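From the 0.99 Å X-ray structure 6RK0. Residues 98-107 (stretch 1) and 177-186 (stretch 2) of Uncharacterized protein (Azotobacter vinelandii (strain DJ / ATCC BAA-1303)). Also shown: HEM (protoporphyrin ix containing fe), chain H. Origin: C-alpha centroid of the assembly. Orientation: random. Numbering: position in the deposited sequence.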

# COMPACT_ATOMS: atom_id res chain seq x y z
N LEU A 98 4.94 -6.88 12.72
CA LEU A 98 5.04 -5.84 13.74
C LEU A 98 6.16 -6.23 14.71
O LEU A 98 6.17 -7.35 15.23
CB LEU A 98 3.72 -5.69 14.49
CG LEU A 98 3.71 -4.59 15.54
CD1 LEU A 98 3.90 -3.20 14.93
CD2 LEU A 98 2.44 -4.62 16.37
N VAL A 99 7.12 -5.31 14.90
CA VAL A 99 8.30 -5.56 15.72
C VAL A 99 8.09 -4.88 17.08
O VAL A 99 7.99 -3.64 17.16
CB VAL A 99 9.57 -5.06 15.01
CG1 VAL A 99 10.80 -5.26 15.91
CG2 VAL A 99 9.79 -5.77 13.68
N ILE A 100 7.97 -5.70 18.12
CA ILE A 100 7.67 -5.29 19.48
C ILE A 100 8.98 -5.27 20.26
O ILE A 100 9.61 -6.32 20.48
CB ILE A 100 6.69 -6.27 20.12
CG1 ILE A 100 5.36 -6.29 19.34
CG2 ILE A 100 6.44 -5.94 21.58
CD1 ILE A 100 4.44 -7.43 19.65
N ALA A 101 9.42 -4.08 20.65
CA ALA A 101 10.68 -3.88 21.35
C ALA A 101 10.42 -3.60 22.82
O ALA A 101 9.29 -3.40 23.26
CB ALA A 101 11.45 -2.75 20.71
N ARG A 102 11.51 -3.54 23.61
CA ARG A 102 11.45 -3.20 25.03
C ARG A 102 11.19 -1.73 25.27
O ARG A 102 10.69 -1.38 26.34
CB ARG A 102 12.76 -3.63 25.69
CG ARG A 102 13.00 -5.10 25.67
CD ARG A 102 14.47 -5.48 25.78
NE ARG A 102 14.66 -6.91 25.70
CZ ARG A 102 14.59 -7.63 24.58
NH1 ARG A 102 14.52 -7.02 23.39
NH2 ARG A 102 14.66 -8.95 24.63
N SER A 103 11.56 -0.87 24.32
CA SER A 103 11.22 0.55 24.38
C SER A 103 10.32 0.91 23.21
O SER A 103 10.47 0.35 22.11
CB SER A 103 12.48 1.44 24.37
OG SER A 103 13.06 1.48 23.08
N ALA A 104 9.43 1.86 23.44
CA ALA A 104 8.54 2.32 22.38
C ALA A 104 9.32 2.85 21.18
O ALA A 104 8.96 2.59 20.02
CB ALA A 104 7.62 3.39 22.94
N TYR A 105 10.41 3.57 21.45
CA TYR A 105 11.22 4.19 20.42
C TYR A 105 11.74 3.16 19.43
O TYR A 105 11.97 3.51 18.27
CB TYR A 105 12.39 4.89 21.12
CG TYR A 105 13.32 5.69 20.26
CD1 TYR A 105 12.96 6.97 19.82
CD2 TYR A 105 14.58 5.23 19.94
CE1 TYR A 105 13.82 7.77 19.11
CE2 TYR A 105 15.46 6.03 19.21
CZ TYR A 105 15.07 7.30 18.80
OH TYR A 105 15.93 8.13 18.07
N ASN A 106 12.01 1.92 19.87
CA ASN A 106 12.52 0.89 18.99
C ASN A 106 11.46 -0.10 18.49
O ASN A 106 11.82 -1.11 17.86
CB ASN A 106 13.71 0.20 19.64
CG ASN A 106 14.95 1.02 19.51
OD1 ASN A 106 15.28 1.48 18.41
ND2 ASN A 106 15.67 1.21 20.60
N PHE A 107 10.18 0.18 18.67
CA PHE A 107 9.18 -0.57 17.91
C PHE A 107 9.43 -0.35 16.42
O PHE A 107 10.03 0.65 15.99
CB PHE A 107 7.75 -0.11 18.25
CG PHE A 107 7.12 -0.85 19.40
CD1 PHE A 107 7.75 -0.94 20.63
CD2 PHE A 107 5.88 -1.47 19.24
CE1 PHE A 107 7.15 -1.63 21.70
CE2 PHE A 107 5.28 -2.16 20.30
CZ PHE A 107 5.94 -2.22 21.51
N PRO A 177 14.35 -10.15 14.41
CA PRO A 177 13.84 -9.74 15.72
C PRO A 177 13.99 -8.25 15.97
O PRO A 177 14.68 -7.51 15.24
CB PRO A 177 14.70 -10.57 16.73
CG PRO A 177 15.31 -11.63 15.93
CD PRO A 177 15.46 -11.12 14.53
N PRO A 178 13.43 -7.77 17.09
CA PRO A 178 13.66 -6.39 17.53
C PRO A 178 15.14 -6.15 17.80
O PRO A 178 15.91 -7.07 18.12
CB PRO A 178 12.84 -6.27 18.83
CG PRO A 178 12.42 -7.57 19.14
CD PRO A 178 12.55 -8.48 18.01
N LEU A 179 15.51 -4.87 17.69
CA LEU A 179 16.86 -4.40 18.03
C LEU A 179 16.75 -3.26 19.03
O LEU A 179 16.52 -2.10 18.68
CB LEU A 179 17.61 -3.96 16.77
CG LEU A 179 17.99 -5.13 15.83
CD1 LEU A 179 18.34 -4.62 14.46
CD2 LEU A 179 19.14 -5.93 16.40
N ASP A 180 16.87 -3.59 20.30
CA ASP A 180 16.78 -2.61 21.38
C ASP A 180 18.15 -1.99 21.64
O ASP A 180 19.21 -2.52 21.29
CB ASP A 180 16.24 -3.26 22.64
CG ASP A 180 14.71 -3.26 22.67
OD1 ASP A 180 14.14 -2.14 22.70
OD2 ASP A 180 14.10 -4.36 22.66
N ASP A 181 18.12 -0.84 22.30
CA ASP A 181 19.36 -0.29 22.88
C ASP A 181 19.95 -1.36 23.79
O ASP A 181 19.24 -2.01 24.55
CB ASP A 181 19.03 0.93 23.74
CG ASP A 181 18.45 2.08 23.00
OD1 ASP A 181 18.46 2.13 21.75
OD2 ASP A 181 17.97 3.02 23.70
N GLU A 182 21.28 -1.51 23.73
CA GLU A 182 21.91 -2.58 24.50
C GLU A 182 21.64 -2.46 25.99
O GLU A 182 21.55 -3.48 26.70
CB GLU A 182 23.40 -2.63 24.22
CG GLU A 182 23.72 -3.31 22.91
CD GLU A 182 23.19 -4.76 22.79
OE1 GLU A 182 23.13 -5.49 23.79
OE2 GLU A 182 22.83 -5.18 21.66
N GLU A 183 21.52 -1.23 26.49
CA GLU A 183 21.28 -1.09 27.91
C GLU A 183 19.88 -1.49 28.33
O GLU A 183 19.63 -1.52 29.54
CB GLU A 183 21.57 0.33 28.37
CG GLU A 183 20.73 1.35 27.66
CD GLU A 183 21.40 1.97 26.42
OE1 GLU A 183 22.08 1.26 25.61
OE2 GLU A 183 21.23 3.21 26.26
N ASP A 184 18.96 -1.79 27.42
CA ASP A 184 17.59 -2.14 27.78
C ASP A 184 17.34 -3.63 27.93
O ASP A 184 16.22 -4.03 28.28
CB ASP A 184 16.63 -1.55 26.74
CG ASP A 184 16.54 -0.03 26.79
OD1 ASP A 184 16.83 0.56 27.85
OD2 ASP A 184 16.16 0.57 25.77
N TYR A 185 18.35 -4.47 27.70
CA TYR A 185 18.12 -5.92 27.71
C TYR A 185 17.88 -6.52 29.08
O TYR A 185 17.48 -7.68 29.13
CB TYR A 185 19.21 -6.64 26.91
CG TYR A 185 18.94 -6.56 25.43
CD1 TYR A 185 18.13 -7.51 24.80
CD2 TYR A 185 19.39 -5.50 24.68
CE1 TYR A 185 17.81 -7.40 23.45
CE2 TYR A 185 19.09 -5.37 23.34
CZ TYR A 185 18.30 -6.33 22.71
OH TYR A 185 17.99 -6.18 21.39
N ALA A 186 18.09 -5.78 30.17
CA ALA A 186 17.68 -6.28 31.48
C ALA A 186 16.27 -5.83 31.86
O ALA A 186 15.77 -6.22 32.93
CB ALA A 186 18.66 -5.82 32.57
CHA HEM H . 11.11 5.49 12.65
CHB HEM H . 7.79 2.08 13.18
CHC HEM H . 6.73 3.81 17.52
CHD HEM H . 10.28 7.02 17.12
C1A HEM H . 10.30 4.40 12.42
C2A HEM H . 10.34 3.60 11.21
C3A HEM H . 9.42 2.64 11.35
C4A HEM H . 8.79 2.85 12.66
CMA HEM H . 9.01 1.50 10.42
CAA HEM H . 11.30 3.79 10.04
CBA HEM H . 12.68 3.18 10.29
CGA HEM H . 13.37 3.06 8.96
O1A HEM H . 13.55 1.91 8.45
O2A HEM H . 13.74 4.09 8.34
C1B HEM H . 7.21 2.24 14.42
C2B HEM H . 6.12 1.44 14.94
C3B HEM H . 5.82 1.93 16.13
C4B HEM H . 6.74 3.03 16.39
CMB HEM H . 5.43 0.30 14.22
CAB HEM H . 4.77 1.53 17.17
CBB HEM H . 4.04 0.43 17.16
C1C HEM H . 7.58 4.86 17.79
C2C HEM H . 7.60 5.64 19.00
C3C HEM H . 8.60 6.50 18.93
C4C HEM H . 9.25 6.27 17.64
CMC HEM H . 6.56 5.52 20.09
CAC HEM H . 9.09 7.52 19.92
CBC HEM H . 9.03 7.26 21.23
C1D HEM H . 10.78 6.94 15.84
C2D HEM H . 11.83 7.76 15.29
C3D HEM H . 12.06 7.32 14.04
C4D HEM H . 11.16 6.21 13.81
CMD HEM H . 12.51 8.92 16.01
CAD HEM H . 13.13 7.81 13.07
CBD HEM H . 14.39 6.92 13.22
CGD HEM H . 15.55 7.55 12.50
O1D HEM H . 15.61 7.45 11.25
O2D HEM H . 16.46 8.11 13.15
NA HEM H . 9.36 3.92 13.30
NB HEM H . 7.58 3.20 15.33
NC HEM H . 8.60 5.27 16.96
ND HEM H . 10.39 5.98 14.93
FE HEM H . 8.96 4.61 15.11
O HOH W 1 14.80 -7.67 28.45
O HOH W 2 15.46 0.00 23.26
O HOH W 3 10.41 3.34 15.90
O HOH W 4 13.54 -3.00 16.78
O HOH W 5 16.24 -0.55 16.45

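Two segments of one chain meet here, with every touching pair at least 73 residues apart in sequence, without sharing a sheet or pairing helices. Stretch 1 leaves a strand at Ile100, runs through a loop and makes a short 3-10 turn at Ala104 and Tyr105; stretch 2 is mostly extended loop before its own 3-10 turn begins at Glu182. The backbones come nearest where Ala101 lies 5.5 Å from Pro178, CA to CA. No backbone-to-backbone hydrogen bond joins the two, so side chains and water do the joining.

The charged centre is Asp180. Its CA-to-CB bond points sideways, but the carboxylate swings nearer and meets stretch 1 where the chain has left its strand. Asp180 OD2 accepts from the backbone, Arg102 N at 2.9 Å and nearly straight at 170°, and also from the side chain, Arg102 NH1 at 2.8 Å, the latter a salt bridge lying near the guanidinium plane. Asp180 OD1 takes a weak hydrogen bond from Ser103 N at 3.3 Å. One carboxylate thus serves consecutive backbone amides and neutralises a buried arginine. The acid is itself held in place from its own stretch: Asp180 N donates to Tyr185 OH at 3.0 Å, and the same tyrosine lays CE1 over one face of the guanidinium, 3.3 Å from Arg102 NH1.

A second polar pairing involves Asn106, whose ND2 donates to Asp181 OD1 at 3.2 Å.

The apolar part is small and sits at the strand end. Val99 points toward stretch 2 and brings CG1 to 3.7 Å from Pro178 CB, while Ala101 CB lies 4.2 Å from that same CB. The proline ring also approaches the backbone, with Pro178 CG 3.4 Å from Ile100 O. Proline has no amide hydrogen to offer, and here it contributes carbon surface instead.

Water fills the remaining polar gaps. Water 2 is the busiest: it accepts from Asn106 ND2, Ser103 OG and Asp181 N, and donates to Asp180 OD1 (2.6 Å from the water O) and Asp184 OD2 (2.7 Å from the water O). Water 1 links Arg102 NE to Tyr185 O, water 4 links Asn106 O to Leu179 N, and water 5 donates to both Asn106 OD1 and Leu179 O.

The rule to read from this contact is economy: 518 Å² of buried surface, summed over both sides, built around one aspartate, one arginine and a proline, with ordered water completing the polar network.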